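E2A dna-binding protein (PDB 2WB0) binds single-stranded DNA and, by forming multimers, unwinds the template without ATP during elongation of adenovirus strand-displacement replication. Local coordinates at residues A[23-26]-A[27-30]; A[61-64]-A[65-68]; A[312-315]-A[316-320]. All blocks are in the same frame, centred on the assembly; numbering follows the deposited sequence.

Contact 1: A[23-26]-A[27-30]; sequences HVDN and DLKA
An N-cap opens the short helix 26-31: the side chain of Asp25 reaches forward to the first helical turn and accepts from the amide of Leu28. Asp25 OD2 lies 2.9 Å from Leu28 N, and the bond is nearly straight (163° at the hydrogen). The donor meets the anti side of that oxygen, 27° out of the carboxylate plane. CG of Asp25 points away from its own backbone N (chi1 167°), which carries the carboxylate to the N-terminal end of the helix, where the helix dipole would favour its negative charge. Behind the cap the helical i to i+4 hydrogen bonds begin, with Lys29 N to Asp25 O at 3.0 Å and Ala30 N to Asn26 O at 2.8 Å. On the inner side CG2 of Val24 fits against CB of Leu28 at 4.0 Å and against CG of Lys29 at 3.9 Å. The Lys29 chain passes the carbonyl of Val24 and runs alongside the Asn26 amide, CE to ND2 3.6 Å, before its NZ reaches a salt bridge with Asp20. His23, at positive phi, is the C' residue of the Schellman motif ending helix 7-21. Val24 and Leu28 rest on helix 40-53, while Lys29 leans on Arg16 and Met19 of helix 7-21.

Contact 2: A[61-64]-A[65-68]; sequences FTSN and KTFV
Ser63, the N-cap residue of helix 64-83, meets Thr66 hydroxyl to hydroxyl: Ser63 OG and Thr66 OG1 are 2.9 Å apart and hydrogen-bonded, and either may be the donor. With chi1 of Ser63 at 82°, OG sits between its own backbone N and carbonyl carbon and faces the first turn, 3.1 Å from Thr66 N. Thr66 OG1 has a second partner, the amide of Lys297, so this hydroxyl joins the helix start to strand 297-299; a backbone bond between Ser63 and Lys297 fastens the same place. The carbonyls of Ser63 and Asn64 accept in the helical pattern. Ser63 O accepts from Phe67 N at 2.9 Å, and Asn64 O takes Val68 N at 3.1 Å in an almost straight bond (171°). The hydroxyl of Thr62 is engaged outside this turn by Asp302, Ser299 N and Thr60 O. With chi1 at -66° its methyl CG2 lies anti to the backbone N and packs on CB of Phe67 at 3.8 Å. Lys65, extended beyond CG, carries NZ away from the turn to salt bridges with Glu224 and Asp295, neighbours in sequence of the zinc ligands Cys223, Cys225 and Cys294. The arrangement is a serine N-cap at the head of a long helix, bound through its polar first turn to the zinc-binding part of the protein.

Contact 3: A[312-315]-A[316-320]; sequences SLWS and ENFTE
Trp314 and Phe318 form an offset stack at the C-terminal end of helix 300-315, the centroid of the six-membered indole ring 3.9 Å from that of the phenyl ring and the planes only 16° apart. CD1 of Phe318 lies over the centre of the indole, 3.3 Å from CE2 of Trp314. The indole is also held by its edge: NE1 of Trp314 donates to Glu320 O at 2.8 Å, with the oxygen 1° out of the ring plane, so stack and bond together fix its rotation. Trp314 O gathers two amides, Phe318 N at 2.8 Å nearly in line with the carbonyl and Asn317 N at 2.7 Å from above its plane. On the more open side Ser315 and Glu316 are exposed, and here the contact is backbone and hydroxyl bonding with no ring packing. Ser312 O receives Ser315 OG at 2.6 Å and Glu316 N at 3.1 Å, the latter bent to 136°. A weak bond also runs from Glu316 N to Leu313 O. Extended past CG, the Glu316 side chain reaches Trp49 NE1 through OE1. Leu313 packs on Cys46 and Trp49 of helix 40-53, Trp314 on Leu75 and Leu79 of helix 64-83, and Phe318 on Ala14 and Leu18 of helix 7-21.

In the fold
From the N terminus, contact 1 spans the tight turn between helices 7-21 and 26-31, ending one and starting the next. Contact 2 follows after helix 40-53 and begins helix 64-83; contact 3 comes far later, where helix 300-315 runs out into a loop. The three are in series, neither nested nor crossing, and none touches another, their nearest atoms being about 9 to 10 Å apart. Helix 40-53 is common ground, receiving side chains from all three. Contact 2 ties the all-alpha region to strand 297-299 near one zinc site, whereas contact 3 brings the end of helix 300-315 and the loop after it back onto helices 7-21, 40-53 and 64-83 of the all-alpha region.

Contact 1: A[23-26]-A[27-30]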
ATOM      1  N   HIS A  23       7.954   1.307 -27.273  1.00 30.25           N
ATOM      2  CA  HIS A  23       6.870   1.085 -28.240  1.00 32.60           C
ATOM      3  C   HIS A  23       5.504   1.223 -27.605  1.00 32.07           C
ATOM      4  O   HIS A  23       4.634   0.365 -27.793  1.00 31.85           O
ATOM      5  CB  HIS A  23       7.036  -0.295 -28.917  1.00 34.26           C
ATOM      6  CG  HIS A  23       8.439  -0.545 -29.367  1.00 40.67           C
ATOM      7  ND1 HIS A  23       9.000   0.123 -30.444  1.00 44.08           N
ATOM      8  CD2 HIS A  23       9.426  -1.322 -28.842  1.00 44.19           C
ATOM      9  CE1 HIS A  23      10.260  -0.259 -30.583  1.00 45.10           C
ATOM     10  NE2 HIS A  23      10.547  -1.126 -29.620  1.00 45.92           N
ATOM     11  N   VAL A  24       5.312   2.284 -26.809  1.00 32.12           N
ATOM     12  CA  VAL A  24       3.981   2.446 -26.234  1.00 31.44           C
ATOM     13  C   VAL A  24       2.987   2.887 -27.309  1.00 32.10           C
ATOM     14  O   VAL A  24       3.355   3.629 -28.236  1.00 31.47           O
ATOM     15  CB  VAL A  24       3.925   3.196 -24.832  1.00 32.42           C
ATOM     16  CG1 VAL A  24       5.287   3.494 -24.265  1.00 33.28           C
ATOM     17  CG2 VAL A  24       2.937   4.389 -24.784  1.00 27.77           C
ATOM     18  N   ASP A  25       1.749   2.401 -27.169  1.00 32.11           N
ATOM     19  CA  ASP A  25       0.624   2.710 -28.050  1.00 33.44           C
ATOM     20  C   ASP A  25       0.576   4.165 -28.573  1.00 32.96           C
ATOM     21  O   ASP A  25       0.850   5.110 -27.829  1.00 31.64           O
ATOM     22  CB  ASP A  25      -0.651   2.439 -27.271  1.00 34.61           C
ATOM     23  CG  ASP A  25      -1.848   3.000 -27.951  1.00 38.02           C
ATOM     24  OD1 ASP A  25      -2.267   2.390 -28.945  1.00 44.89           O
ATOM     25  OD2 ASP A  25      -2.337   4.083 -27.538  1.00 44.04           O
ATOM     26  N   ASN A  26       0.195   4.368 -29.830  1.00 33.18           N
ATOM     27  CA  ASN A  26       0.448   5.693 -30.405  1.00 34.07           C
ATOM     28  C   ASN A  26      -0.452   6.781 -29.804  1.00 32.93           C
ATOM     29  O   ASN A  26      -0.020   7.927 -29.642  1.00 33.66           O
ATOM     30  CB  ASN A  26       0.314   5.699 -31.923  1.00 35.07           C
ATOM     31  CG  ASN A  26       1.441   4.975 -32.623  1.00 36.69           C
ATOM     32  OD1 ASN A  26       1.180   4.223 -33.543  1.00 41.95           O
ATOM     33  ND2 ASN A  26       2.694   5.200 -32.202  1.00 40.02           N
ATOM     34  N   ASP A  27      -1.688   6.419 -29.511  1.00 31.93           N
ATOM     35  CA  ASP A  27      -2.596   7.359 -28.898  1.00 33.28           C
ATOM     36  C   ASP A  27      -2.131   7.782 -27.513  1.00 31.45           C
ATOM     37  O   ASP A  27      -2.133   8.982 -27.180  1.00 31.74           O
ATOM     38  CB  ASP A  27      -4.010   6.806 -28.896  1.00 34.03           C
ATOM     39  CG  ASP A  27      -4.606   6.747 -30.328  1.00 38.69           C
ATOM     40  OD1 ASP A  27      -3.980   7.311 -31.275  1.00 40.56           O
ATOM     41  OD2 ASP A  27      -5.686   6.133 -30.483  1.00 41.87           O
ATOM     42  N   LEU A  28      -1.701   6.801 -26.718  1.00 29.59           N
ATOM     43  CA  LEU A  28      -1.181   7.101 -25.375  1.00 27.47           C
ATOM     44  C   LEU A  28      -0.000   8.052 -25.534  1.00 26.43           C
ATOM     45  O   LEU A  28       0.123   8.998 -24.792  1.00 24.50           O
ATOM     46  CB  LEU A  28      -0.779   5.831 -24.622  1.00 26.86           C
ATOM     47  CG  LEU A  28      -1.892   4.901 -24.052  1.00 27.80           C
ATOM     48  CD1 LEU A  28      -1.143   3.776 -23.313  1.00 24.88           C
ATOM     49  CD2 LEU A  28      -2.846   5.631 -23.101  1.00 26.73           C
ATOM     50  N   LYS A  29       0.838   7.830 -26.549  1.00 26.32           N
ATOM     51  CA  LYS A  29       1.995   8.709 -26.758  1.00 27.21           C
ATOM     52  C   LYS A  29       1.557  10.119 -27.151  1.00 26.49           C
ATOM     53  O   LYS A  29       2.089  11.086 -26.646  1.00 26.15           O
ATOM     54  CB  LYS A  29       2.923   8.190 -27.852  1.00 28.10           C
ATOM     55  CG  LYS A  29       3.816   7.057 -27.419  1.00 29.31           C
ATOM     56  CD  LYS A  29       5.118   7.021 -28.267  1.00 33.89           C
ATOM     57  CE  LYS A  29       4.801   6.668 -29.747  1.00 35.73           C
ATOM     58  NZ  LYS A  29       6.059   6.352 -30.461  1.00 34.02           N
ATOM     59  N   ALA A  30       0.606  10.187 -28.078  1.00 27.75           N
ATOM     60  CA  ALA A  30       0.159  11.452 -28.695  1.00 27.98           C
ATOM     61  C   ALA A  30      -0.433  12.332 -27.608  1.00 28.36           C
ATOM     62  O   ALA A  30      -0.199  13.553 -27.557  1.00 28.92           O
ATOM     63  CB  ALA A  30      -0.940  11.155 -29.741  1.00 28.66           C
TER

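Contact 2: A[61-64]-A[65-68]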
ATOM      1  N   PHE A  61       0.000 -12.359  -3.738  1.00 15.43           N
ATOM      2  CA  PHE A  61      -1.139 -11.520  -3.288  1.00 15.98           C
ATOM      3  C   PHE A  61      -1.072 -10.104  -3.880  1.00 16.36           C
ATOM      4  O   PHE A  61      -1.397  -9.083  -3.161  1.00 19.19           O
ATOM      5  CB  PHE A  61      -1.185 -11.320  -1.777  1.00 15.19           C
ATOM      6  CG  PHE A  61      -1.080 -12.592  -0.973  1.00 16.91           C
ATOM      7  CD1 PHE A  61      -1.840 -13.744  -1.300  1.00 24.27           C
ATOM      8  CD2 PHE A  61      -0.196 -12.648   0.078  1.00 16.50           C
ATOM      9  CE1 PHE A  61      -1.646 -14.972  -0.523  1.00 23.73           C
ATOM     10  CE2 PHE A  61      -0.047 -13.784   0.830  1.00 22.51           C
ATOM     11  CZ  PHE A  61      -0.791 -14.933   0.555  1.00 21.32           C
ATOM     12  N   THR A  62      -0.681 -10.002  -5.131  1.00 14.70           N
ATOM     13  CA  THR A  62      -0.636  -8.707  -5.787  1.00 13.34           C
ATOM     14  C   THR A  62      -1.270  -8.946  -7.142  1.00 14.66           C
ATOM     15  O   THR A  62      -0.978  -9.964  -7.760  1.00 14.66           O
ATOM     16  CB  THR A  62       0.824  -8.319  -5.995  1.00 12.89           C
ATOM     17  OG1 THR A  62       1.415  -8.128  -4.739  1.00 10.84           O
ATOM     18  CG2 THR A  62       0.946  -7.054  -6.856  1.00 12.28           C
ATOM     19  N   SER A  63      -2.131  -8.043  -7.598  1.00 14.21           N
ATOM     20  CA  SER A  63      -2.666  -8.216  -8.959  1.00 15.91           C
ATOM     21  C   SER A  63      -1.714  -7.627  -9.961  1.00 16.18           C
ATOM     22  O   SER A  63      -0.975  -6.656  -9.643  1.00 15.04           O
ATOM     23  CB  SER A  63      -4.021  -7.585  -9.117  1.00 17.29           C
ATOM     24  OG  SER A  63      -3.897  -6.235  -9.363  1.00 18.59           O
ATOM     25  N   ASN A  64      -1.660  -8.223 -11.144  1.00 14.08           N
ATOM     26  CA  ASN A  64      -0.731  -7.724 -12.203  1.00 14.68           C
ATOM     27  C   ASN A  64      -0.943  -6.251 -12.504  1.00 13.29           C
ATOM     28  O   ASN A  64       0.004  -5.488 -12.649  1.00 12.74           O
ATOM     29  CB  ASN A  64      -0.905  -8.496 -13.543  1.00 15.53           C
ATOM     30  CG  ASN A  64      -0.509 -10.008 -13.439  1.00 21.53           C
ATOM     31  OD1 ASN A  64       0.340 -10.380 -12.655  1.00 21.72           O
ATOM     32  ND2 ASN A  64      -1.161 -10.875 -14.277  1.00 25.88           N
ATOM     33  N   LYS A  65      -2.200  -5.851 -12.558  1.00 14.37           N
ATOM     34  CA  LYS A  65      -2.579  -4.479 -12.855  1.00 14.75           C
ATOM     35  C   LYS A  65      -2.063  -3.552 -11.789  1.00 15.41           C
ATOM     36  O   LYS A  65      -1.503  -2.480 -12.109  1.00 16.50           O
ATOM     37  CB  LYS A  65      -4.113  -4.367 -12.922  1.00 16.08           C
ATOM     38  CG  LYS A  65      -4.602  -2.930 -13.088  1.00 22.29           C
ATOM     39  CD  LYS A  65      -6.152  -2.933 -12.957  1.00 24.47           C
ATOM     40  CE  LYS A  65      -6.714  -1.629 -12.409  1.00 33.21           C
ATOM     41  NZ  LYS A  65      -8.224  -1.726 -12.190  1.00 37.09           N
ATOM     42  N   THR A  66      -2.226  -3.950 -10.515  1.00 15.60           N
ATOM     43  CA  THR A  66      -1.801  -3.071  -9.445  1.00 14.77           C
ATOM     44  C   THR A  66      -0.281  -2.979  -9.453  1.00 15.13           C
ATOM     45  O   THR A  66       0.233  -1.917  -9.218  1.00 15.34           O
ATOM     46  CB  THR A  66      -2.250  -3.525  -8.048  1.00 14.62           C
ATOM     47  OG1 THR A  66      -3.684  -3.694  -8.043  1.00 15.16           O
ATOM     48  CG2 THR A  66      -1.885  -2.417  -7.010  1.00 12.27           C
ATOM     49  N   PHE A  67       0.427  -4.083  -9.690  1.00 13.69           N
ATOM     50  CA  PHE A  67       1.892  -4.006  -9.710  1.00 14.36           C
ATOM     51  C   PHE A  67       2.386  -2.968 -10.798  1.00 16.10           C
ATOM     52  O   PHE A  67       3.230  -2.055 -10.539  1.00 15.31           O
ATOM     53  CB  PHE A  67       2.500  -5.404  -9.963  1.00 14.14           C
ATOM     54  CG  PHE A  67       3.982  -5.411  -9.909  1.00 14.55           C
ATOM     55  CD1 PHE A  67       4.619  -5.316  -8.684  1.00 14.19           C
ATOM     56  CD2 PHE A  67       4.738  -5.452 -11.087  1.00 16.52           C
ATOM     57  CE1 PHE A  67       6.025  -5.285  -8.565  1.00 16.56           C
ATOM     58  CE2 PHE A  67       6.111  -5.471 -11.000  1.00 17.86           C
ATOM     59  CZ  PHE A  67       6.766  -5.325  -9.708  1.00 16.62           C
ATOM     60  N   VAL A  68       1.852  -3.105 -11.996  1.00 17.00           N
ATOM     61  CA  VAL A  68       2.231  -2.217 -13.108  1.00 18.39           C
ATOM     62  C   VAL A  68       1.841  -0.754 -12.869  1.00 18.52           C
ATOM     63  O   VAL A  68       2.584   0.204 -13.231  1.00 18.21           O
ATOM     64  CB  VAL A  68       1.602  -2.777 -14.425  1.00 19.31           C
ATOM     65  CG1 VAL A  68       1.689  -1.769 -15.529  1.00 24.21           C
ATOM     66  CG2 VAL A  68       2.297  -4.074 -14.784  1.00 19.24           C
TER

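Contact 3: A[312-315]-A[316-320]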
ATOM      1  N   SER A 312      15.783   0.071 -11.489  1.00 22.53           N
ATOM      2  CA  SER A 312      16.497  -0.664 -12.528  1.00 23.46           C
ATOM      3  C   SER A 312      16.201  -0.184 -13.942  1.00 23.24           C
ATOM      4  O   SER A 312      17.117   0.040 -14.723  1.00 23.11           O
ATOM      5  CB  SER A 312      16.273  -2.185 -12.438  1.00 23.45           C
ATOM      6  OG  SER A 312      16.927  -2.647 -11.276  1.00 29.30           O
ATOM      7  N   LEU A 313      14.928  -0.038 -14.263  1.00 23.14           N
ATOM      8  CA  LEU A 313      14.468   0.454 -15.568  1.00 23.27           C
ATOM      9  C   LEU A 313      15.049   1.812 -15.840  1.00 24.26           C
ATOM     10  O   LEU A 313      15.495   2.083 -16.997  1.00 24.83           O
ATOM     11  CB  LEU A 313      12.915   0.534 -15.599  1.00 23.13           C
ATOM     12  CG  LEU A 313      12.121   1.234 -16.710  1.00 26.48           C
ATOM     13  CD1 LEU A 313      12.652   0.959 -18.110  1.00 30.86           C
ATOM     14  CD2 LEU A 313      10.574   0.752 -16.607  1.00 24.80           C
ATOM     15  N   TRP A 314      15.021   2.673 -14.809  1.00 23.25           N
ATOM     16  CA  TRP A 314      15.525   4.024 -14.907  1.00 24.22           C
ATOM     17  C   TRP A 314      17.049   3.970 -15.288  1.00 25.75           C
ATOM     18  O   TRP A 314      17.505   4.667 -16.220  1.00 25.37           O
ATOM     19  CB  TRP A 314      15.336   4.784 -13.592  1.00 23.88           C
ATOM     20  CG  TRP A 314      15.757   6.207 -13.747  1.00 24.36           C
ATOM     21  CD1 TRP A 314      16.997   6.759 -13.457  1.00 28.53           C
ATOM     22  CD2 TRP A 314      14.960   7.259 -14.276  1.00 23.60           C
ATOM     23  NE1 TRP A 314      17.011   8.113 -13.810  1.00 28.29           N
ATOM     24  CE2 TRP A 314      15.772   8.440 -14.312  1.00 25.66           C
ATOM     25  CE3 TRP A 314      13.637   7.326 -14.739  1.00 22.21           C
ATOM     26  CZ2 TRP A 314      15.279   9.671 -14.749  1.00 25.15           C
ATOM     27  CZ3 TRP A 314      13.156   8.558 -15.197  1.00 25.04           C
ATOM     28  CH2 TRP A 314      13.971   9.712 -15.186  1.00 25.54           C
ATOM     29  N   SER A 315      17.789   3.087 -14.601  1.00 27.15           N
ATOM     30  CA  SER A 315      19.253   2.941 -14.760  1.00 28.07           C
ATOM     31  C   SER A 315      19.615   2.460 -16.154  1.00 29.00           C
ATOM     32  O   SER A 315      20.742   2.700 -16.622  1.00 29.44           O
ATOM     33  CB  SER A 315      19.842   1.956 -13.726  1.00 28.45           C
ATOM     34  OG  SER A 315      19.584   0.593 -14.125  1.00 29.19           O
ATOM     35  N   GLU A 316      18.690   1.766 -16.823  1.00 28.48           N
ATOM     36  CA  GLU A 316      18.920   1.329 -18.176  1.00 29.13           C
ATOM     37  C   GLU A 316      18.635   2.463 -19.161  1.00 29.75           C
ATOM     38  O   GLU A 316      18.859   2.299 -20.353  1.00 27.32           O
ATOM     39  CB  GLU A 316      18.083   0.088 -18.548  1.00 29.83           C
ATOM     40  CG  GLU A 316      18.424  -1.151 -17.680  1.00 30.32           C
ATOM     41  CD  GLU A 316      17.514  -2.342 -17.885  1.00 31.83           C
ATOM     42  OE1 GLU A 316      16.655  -2.348 -18.792  1.00 34.54           O
ATOM     43  OE2 GLU A 316      17.687  -3.317 -17.116  1.00 34.28           O
ATOM     44  N   ASN A 317      18.189   3.612 -18.660  1.00 28.95           N
ATOM     45  CA  ASN A 317      17.821   4.711 -19.579  1.00 30.19           C
ATOM     46  C   ASN A 317      18.446   6.042 -19.301  1.00 30.48           C
ATOM     47  O   ASN A 317      18.488   6.886 -20.190  1.00 31.40           O
ATOM     48  CB  ASN A 317      16.315   4.852 -19.635  1.00 29.84           C
ATOM     49  CG  ASN A 317      15.681   3.697 -20.286  1.00 27.36           C
ATOM     50  OD1 ASN A 317      15.249   2.740 -19.640  1.00 34.03           O
ATOM     51  ND2 ASN A 317      15.618   3.744 -21.565  1.00 24.46           N
ATOM     52  N   PHE A 318      18.916   6.220 -18.073  1.00 31.43           N
ATOM     53  CA  PHE A 318      19.497   7.449 -17.588  1.00 32.63           C
ATOM     54  C   PHE A 318      20.714   7.065 -16.829  1.00 34.50           C
ATOM     55  O   PHE A 318      20.809   5.932 -16.331  1.00 35.08           O
ATOM     56  CB  PHE A 318      18.511   8.256 -16.710  1.00 32.11           C
ATOM     57  CG  PHE A 318      17.275   8.641 -17.443  1.00 31.30           C
ATOM     58  CD1 PHE A 318      16.183   7.763 -17.505  1.00 30.08           C
ATOM     59  CD2 PHE A 318      17.209   9.842 -18.155  1.00 31.10           C
ATOM     60  CE1 PHE A 318      15.026   8.060 -18.256  1.00 28.89           C
ATOM     61  CE2 PHE A 318      16.062  10.144 -18.899  1.00 26.17           C
ATOM     62  CZ  PHE A 318      14.953   9.255 -18.931  1.00 28.37           C
ATOM     63  N   THR A 319      21.680   7.976 -16.717  1.00 35.51           N
ATOM     64  CA  THR A 319      22.905   7.561 -16.028  1.00 36.54           C
ATOM     65  C   THR A 319      22.964   7.919 -14.529  1.00 36.01           C
ATOM     66  O   THR A 319      23.763   7.328 -13.813  1.00 36.18           O
ATOM     67  CB  THR A 319      24.197   7.966 -16.822  1.00 37.36           C
ATOM     68  OG1 THR A 319      24.446   9.347 -16.606  1.00 39.75           O
ATOM     69  CG2 THR A 319      24.012   7.693 -18.372  1.00 37.92           C
ATOM     70  N   GLU A 320      22.134   8.855 -14.047  1.00 34.33           N
ATOM     71  CA  GLU A 320      21.915   9.039 -12.595  1.00 34.09           C
ATOM     72  C   GLU A 320      20.431   8.847 -12.272  1.00 31.73           C
ATOM     73  O   GLU A 320      19.569   9.058 -13.140  1.00 30.75           O
ATOM     74  CB  GLU A 320      22.272  10.428 -12.084  1.00 34.97           C
ATOM     75  CG  GLU A 320      23.624  10.513 -11.491  1.00 43.19           C
ATOM     76  CD  GLU A 320      24.529  11.178 -12.464  1.00 51.43           C
ATOM     77  OE1 GLU A 320      25.462  10.516 -12.975  1.00 56.14           O
ATOM     78  OE2 GLU A 320      24.266  12.367 -12.762  1.00 55.99           O
TER